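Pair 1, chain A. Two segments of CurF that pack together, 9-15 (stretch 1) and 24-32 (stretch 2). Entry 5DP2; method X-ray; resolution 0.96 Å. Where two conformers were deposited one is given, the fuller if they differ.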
# COMPACT_ATOMS: atom_id res chain seq x y z
N GLN A 9 11.32 11.39 -23.36
CA GLN A 9 10.70 10.54 -24.39
C GLN A 9 9.57 9.78 -23.72
O GLN A 9 9.85 9.03 -22.77
CB GLN A 9 11.70 9.53 -24.98
CG GLN A 9 13.02 10.14 -25.42
CD GLN A 9 14.25 9.26 -25.18
OE1 GLN A 9 14.22 8.25 -24.47
NE2 GLN A 9 15.36 9.67 -25.77
N PRO A 10 8.27 10.01 -24.11
CA PRO A 10 7.19 9.36 -23.32
C PRO A 10 7.24 7.85 -23.44
O PRO A 10 7.30 7.29 -24.56
CB PRO A 10 5.92 9.94 -23.90
CG PRO A 10 6.36 11.24 -24.54
CD PRO A 10 7.73 10.98 -25.06
N VAL A 11 7.16 7.21 -22.28
CA VAL A 11 7.15 5.75 -22.18
C VAL A 11 6.12 5.31 -21.12
O VAL A 11 5.61 6.12 -20.33
CB VAL A 11 8.54 5.17 -21.86
CG1 VAL A 11 9.49 5.32 -23.03
CG2 VAL A 11 9.13 5.79 -20.60
N GLN A 12 5.85 4.01 -21.11
CA GLN A 12 4.96 3.40 -20.12
C GLN A 12 5.47 1.99 -19.83
O GLN A 12 5.84 1.26 -20.77
CB GLN A 12 3.51 3.35 -20.62
CG GLN A 12 2.55 2.69 -19.63
CD GLN A 12 1.12 2.88 -20.08
OE1 GLN A 12 0.61 2.12 -20.92
NE2 GLN A 12 0.47 3.89 -19.54
N LEU A 13 5.48 1.60 -18.56
CA LEU A 13 5.97 0.26 -18.18
C LEU A 13 4.92 -0.78 -18.56
O LEU A 13 3.74 -0.68 -18.22
CB LEU A 13 6.22 0.25 -16.66
CG LEU A 13 6.99 -0.97 -16.14
CD1 LEU A 13 8.40 -0.98 -16.66
CD2 LEU A 13 6.97 -0.92 -14.61
N ARG A 14 5.37 -1.82 -19.28
CA ARG A 14 4.50 -2.85 -19.80
C ARG A 14 5.20 -4.20 -19.76
O ARG A 14 6.41 -4.27 -19.55
CB ARG A 14 4.08 -2.51 -21.26
CG ARG A 14 3.33 -1.19 -21.41
CD ARG A 14 1.91 -1.23 -20.88
NE ARG A 14 0.98 -1.83 -21.86
CZ ARG A 14 0.50 -1.16 -22.91
NH1 ARG A 14 0.69 0.14 -23.04
NH2 ARG A 14 -0.20 -1.80 -23.84
N ILE A 15 4.42 -5.25 -19.98
CA ILE A 15 4.95 -6.61 -20.14
C ILE A 15 4.33 -7.25 -21.38
O ILE A 15 3.19 -6.96 -21.74
CB ILE A 15 4.68 -7.49 -18.91
CG1 ILE A 15 3.20 -7.53 -18.54
CG2 ILE A 15 5.53 -7.05 -17.73
CD1 ILE A 15 2.85 -8.52 -17.45
N LEU A 24 9.65 -6.86 -17.82
CA LEU A 24 9.20 -5.46 -17.68
C LEU A 24 10.00 -4.60 -18.67
O LEU A 24 11.22 -4.68 -18.71
CB LEU A 24 9.44 -4.99 -16.26
CG LEU A 24 8.43 -5.50 -15.23
CD1 LEU A 24 8.99 -5.40 -13.82
CD2 LEU A 24 7.11 -4.75 -15.36
N THR A 25 9.28 -3.75 -19.42
CA THR A 25 9.81 -3.01 -20.54
C THR A 25 9.22 -1.58 -20.53
O THR A 25 8.02 -1.44 -20.37
CB THR A 25 9.36 -3.73 -21.85
OG1 THR A 25 9.79 -5.10 -21.83
CG2 THR A 25 9.88 -3.02 -23.09
N TRP A 26 10.03 -0.56 -20.81
CA TRP A 26 9.53 0.79 -21.03
C TRP A 26 9.11 0.90 -22.51
O TRP A 26 9.94 0.97 -23.40
CB TRP A 26 10.58 1.83 -20.69
CG TRP A 26 10.83 1.97 -19.20
CD1 TRP A 26 11.94 1.59 -18.50
CD2 TRP A 26 9.91 2.54 -18.24
NE1 TRP A 26 11.76 1.88 -17.16
CE2 TRP A 26 10.53 2.47 -16.99
CE3 TRP A 26 8.62 3.11 -18.34
CZ2 TRP A 26 9.92 2.94 -15.84
CZ3 TRP A 26 8.03 3.61 -17.18
CH2 TRP A 26 8.68 3.52 -15.95
N MET A 27 7.80 0.86 -22.75
CA MET A 27 7.28 0.90 -24.11
C MET A 27 7.04 2.34 -24.56
O MET A 27 6.52 3.16 -23.80
CB MET A 27 5.98 0.13 -24.19
CG MET A 27 6.20 -1.37 -24.04
SD MET A 27 7.22 -2.12 -25.31
CE MET A 27 6.05 -2.29 -26.66
N PRO A 28 7.39 2.65 -25.81
CA PRO A 28 7.12 4.01 -26.32
C PRO A 28 5.63 4.36 -26.26
O PRO A 28 4.77 3.51 -26.44
CB PRO A 28 7.61 3.91 -27.78
CG PRO A 28 8.58 2.78 -27.79
CD PRO A 28 8.04 1.80 -26.82
N GLN A 29 5.35 5.65 -26.02
CA GLN A 29 4.00 6.17 -25.97
C GLN A 29 3.90 7.47 -26.74
O GLN A 29 4.85 8.23 -26.80
CB GLN A 29 3.61 6.46 -24.51
CG GLN A 29 3.57 5.23 -23.63
CD GLN A 29 2.31 4.45 -23.83
OE1 GLN A 29 1.28 4.78 -23.26
NE2 GLN A 29 2.38 3.39 -24.60
N GLU A 30 2.70 7.76 -27.25
CA GLU A 30 2.43 9.09 -27.77
C GLU A 30 2.14 10.06 -26.61
O GLU A 30 1.70 9.68 -25.50
CB GLU A 30 1.27 9.05 -28.76
CG GLU A 30 1.57 8.13 -29.94
CD GLU A 30 2.69 8.64 -30.85
OE1 GLU A 30 2.73 9.86 -31.14
OE2 GLU A 30 3.55 7.82 -31.27
N ARG A 31 2.47 11.32 -26.84
CA ARG A 31 2.11 12.39 -25.95
C ARG A 31 0.68 12.80 -26.38
O ARG A 31 0.43 13.01 -27.55
CB ARG A 31 3.10 13.56 -26.11
CG ARG A 31 2.94 14.70 -25.10
CD ARG A 31 3.42 14.34 -23.68
NE ARG A 31 3.08 15.38 -22.71
CZ ARG A 31 3.81 16.46 -22.45
NH1 ARG A 31 4.98 16.67 -23.03
NH2 ARG A 31 3.37 17.34 -21.55
N ARG A 32 -0.23 12.88 -25.43
CA ARG A 32 -1.60 13.33 -25.66
C ARG A 32 -1.79 14.67 -24.98
O ARG A 32 -1.01 15.05 -24.11
CB ARG A 32 -2.59 12.33 -25.04
CG ARG A 32 -2.59 10.93 -25.62
CD ARG A 32 -3.65 10.06 -24.95
NE ARG A 32 -3.68 8.72 -25.52
CZ ARG A 32 -4.53 7.77 -25.17
NH1 ARG A 32 -5.44 7.99 -24.22
NH2 ARG A 32 -4.47 6.58 -25.74

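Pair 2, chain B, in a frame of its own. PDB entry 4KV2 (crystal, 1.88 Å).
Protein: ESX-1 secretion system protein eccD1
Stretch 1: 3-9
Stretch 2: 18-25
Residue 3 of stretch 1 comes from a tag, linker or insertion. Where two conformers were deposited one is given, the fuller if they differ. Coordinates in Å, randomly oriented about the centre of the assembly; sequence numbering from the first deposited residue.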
# COMPACT_ATOMS: atom_id res chain seq x y z
N MET B 3 4.07 -4.51 -11.88
CA MET B 3 2.91 -3.69 -11.49
C MET B 3 3.20 -2.24 -11.80
O MET B 3 4.16 -1.68 -11.29
CB MET B 3 2.63 -3.84 -9.99
CG MET B 3 1.39 -3.07 -9.55
SD MET B 3 1.07 -3.06 -7.79
CE MET B 3 2.20 -1.79 -7.25
N ALA B 4 2.37 -1.61 -12.62
CA ALA B 4 2.52 -0.20 -12.91
C ALA B 4 2.24 0.62 -11.65
O ALA B 4 1.35 0.27 -10.87
CB ALA B 4 1.55 0.22 -14.00
N THR B 5 3.00 1.70 -11.47
CA THR B 5 2.83 2.57 -10.31
C THR B 5 2.79 4.04 -10.73
O THR B 5 3.22 4.40 -11.84
CB THR B 5 3.98 2.41 -9.29
OG1 THR B 5 5.21 2.58 -9.99
CG2 THR B 5 3.99 1.06 -8.62
N THR B 6 2.27 4.88 -9.84
CA THR B 6 2.22 6.31 -10.04
C THR B 6 2.67 7.00 -8.76
O THR B 6 2.32 6.59 -7.64
CB THR B 6 0.79 6.79 -10.44
OG1 THR B 6 0.38 6.20 -11.68
CG2 THR B 6 0.71 8.32 -10.59
N ARG B 7 3.46 8.04 -8.94
CA ARG B 7 3.91 8.89 -7.85
C ARG B 7 2.86 9.95 -7.57
O ARG B 7 2.50 10.71 -8.47
CB ARG B 7 5.23 9.60 -8.20
CG ARG B 7 6.48 8.84 -7.81
CD ARG B 7 6.47 7.47 -8.43
NE ARG B 7 7.64 6.67 -8.11
CZ ARG B 7 7.82 5.45 -8.59
NH1 ARG B 7 6.91 4.95 -9.42
NH2 ARG B 7 8.88 4.75 -8.26
N VAL B 8 2.36 9.98 -6.35
CA VAL B 8 1.44 11.02 -5.93
C VAL B 8 1.95 11.65 -4.66
O VAL B 8 2.75 11.05 -3.94
CB VAL B 8 -0.02 10.52 -5.75
CG1 VAL B 8 -0.51 9.84 -7.02
CG2 VAL B 8 -0.13 9.60 -4.55
N THR B 9 1.51 12.88 -4.41
CA THR B 9 1.84 13.56 -3.17
C THR B 9 0.51 13.82 -2.48
O THR B 9 -0.39 14.41 -3.08
CB THR B 9 2.55 14.88 -3.46
OG1 THR B 9 3.80 14.65 -4.13
CG2 THR B 9 2.78 15.64 -2.17
N ASP B 18 4.95 12.17 -0.02
CA ASP B 18 5.06 11.50 -1.32
C ASP B 18 4.80 10.02 -1.15
O ASP B 18 5.40 9.40 -0.27
CB ASP B 18 6.42 11.73 -1.96
CG ASP B 18 6.63 13.18 -2.39
OD1 ASP B 18 5.71 14.02 -2.23
OD2 ASP B 18 7.75 13.49 -2.88
N LEU B 19 3.93 9.47 -2.00
CA LEU B 19 3.63 8.01 -2.03
C LEU B 19 3.84 7.43 -3.42
O LEU B 19 3.87 8.17 -4.41
CB LEU B 19 2.17 7.74 -1.64
CG LEU B 19 1.67 8.31 -0.31
CD1 LEU B 19 0.19 7.99 -0.20
CD2 LEU B 19 2.45 7.72 0.87
N VAL B 20 3.98 6.12 -3.47
CA VAL B 20 4.00 5.36 -4.73
C VAL B 20 2.83 4.38 -4.66
O VAL B 20 2.83 3.50 -3.81
CB VAL B 20 5.30 4.58 -4.91
CG1 VAL B 20 5.30 3.82 -6.24
CG2 VAL B 20 6.51 5.51 -4.84
N LEU B 21 1.85 4.55 -5.55
CA LEU B 21 0.62 3.80 -5.49
C LEU B 21 0.45 3.01 -6.77
O LEU B 21 0.97 3.38 -7.80
CB LEU B 21 -0.55 4.76 -5.33
CG LEU B 21 -0.55 5.63 -4.07
CD1 LEU B 21 -1.72 6.58 -4.04
CD2 LEU B 21 -0.50 4.74 -2.84
N PRO B 22 -0.33 1.92 -6.71
CA PRO B 22 -0.64 1.19 -7.94
C PRO B 22 -1.42 2.06 -8.92
O PRO B 22 -2.47 2.65 -8.55
CB PRO B 22 -1.53 0.05 -7.46
CG PRO B 22 -1.42 0.00 -5.99
CD PRO B 22 -1.00 1.37 -5.53
N ALA B 23 -0.96 2.08 -10.16
CA ALA B 23 -1.58 2.89 -11.19
C ALA B 23 -2.86 2.31 -11.78
O ALA B 23 -3.71 3.08 -12.16
CB ALA B 23 -0.58 3.13 -12.32
N ALA B 24 -2.98 0.98 -11.88
CA ALA B 24 -4.00 0.34 -12.72
C ALA B 24 -5.07 -0.45 -11.94
O ALA B 24 -6.03 -0.95 -12.52
CB ALA B 24 -3.33 -0.54 -13.77
N VAL B 25 -4.91 -0.52 -10.62
CA VAL B 25 -5.80 -1.24 -9.73
C VAL B 25 -6.79 -0.23 -9.15
O VAL B 25 -6.42 0.91 -8.86
CB VAL B 25 -4.96 -1.84 -8.59
CG1 VAL B 25 -5.81 -2.50 -7.52
CG2 VAL B 25 -3.97 -2.84 -9.17
O HOH W 1 -1.11 -1.07 -11.07

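The sharpest difference between the two pairs lies at one matched cross-strand position, A:Leu13 and A:Trp26 in pair 1 against B:Arg7 and B:Val20 in pair 2. In pair 1 an aliphatic chain packs on an aromatic ring: A:Leu13 CD1 sits 4.1 Å from the centroid of the six-membered ring of A:Trp26, 13° off the ring normal, and A:Leu13 CB approaches A:Trp26 CZ3 at 3.9 Å over the ring face. In pair 2 the flat group belongs to the first strand instead. The B:Arg7 guanidinium lies with one face against B:Val20, and B:Arg7 NE is 3.6 Å from B:Val20 CG2. A planar group thus covers an aliphatic side chain in both, but the strand that supplies it is exchanged, and the side-chain centres diverge by 3.6 Å at A:Leu13 = B:Arg7 although the CA atoms coincide within 0.3 Å.

The frame beneath is the same. Fourteen central residues superpose with an RMSD of 0.9 Å, and each pair is an antiparallel two-strand ladder, with N-to-C directions at 137° in pair 1 and 149° in pair 2. A:Gln12 and A:Met27 exchange two hydrogen bonds, A:Gln12 N to A:Met27 O at 2.9 Å and A:Met27 N to A:Gln12 O at 2.8 Å; the matched B:Thr6 and B:Leu21 do likewise, B:Thr6 N to B:Leu21 O at 2.8 Å and B:Leu21 N to B:Thr6 O at 3.0 Å. A second reciprocal pair joins A:Arg14 to A:Thr25 and B:Val8 to B:Leu19. Past the matched prolines, A:Pro28 and B:Pro22, the ladder gains one more bond, from A:Gln29 N to A:Pro10 O at 2.9 Å and from B:Ala23 N to B:Ala4 O at 3.0 Å.

On the face carrying A:Gln12, A:Arg14, A:Thr25 and A:Met27, pair 1 places two long polar chains, A:Gln12 and A:Arg14, on the first strand. A:Arg14 NH1 donates to A:Gln12 OE1 at 2.9 Å, tying together two residues of one strand, while the aliphatic base of the arginine meets the other strand, A:Arg14 CB lying 3.7 Å from A:Met27 CG. In pair 2 the corresponding face is mostly apolar, B:Val8, B:Leu19 and B:Leu21 beside B:Thr6: B:Val8 CG2 is 3.5 Å from B:Leu21 CD1 and 4.1 Å from B:Leu19 CB. Next to this face, A:Gln29 reaches across with its CG 3.5 Å from A:Gln12 CB, whereas the shorter B:Ala23 brings its CB to 3.3 Å from B:Thr6 OG1. Beside B:Ala23, water 1 donates to B:Ala4 O at 2.8 Å and accepts from B:Ala24 N at 2.9 Å, adding a bridge between the stretches.

At the other end the chemistry reverses. A:Ile15 CG2 packs on A:Leu24 CD2 at 3.7 Å, and the same leucine carbon lies 3.9 Å from A:Leu13 CG. The matched B:Thr9 and B:Asp18 replace this apolar contact with a hydrogen bond, B:Thr9 OG1 donating to B:Asp18 OD1 at 2.8 Å.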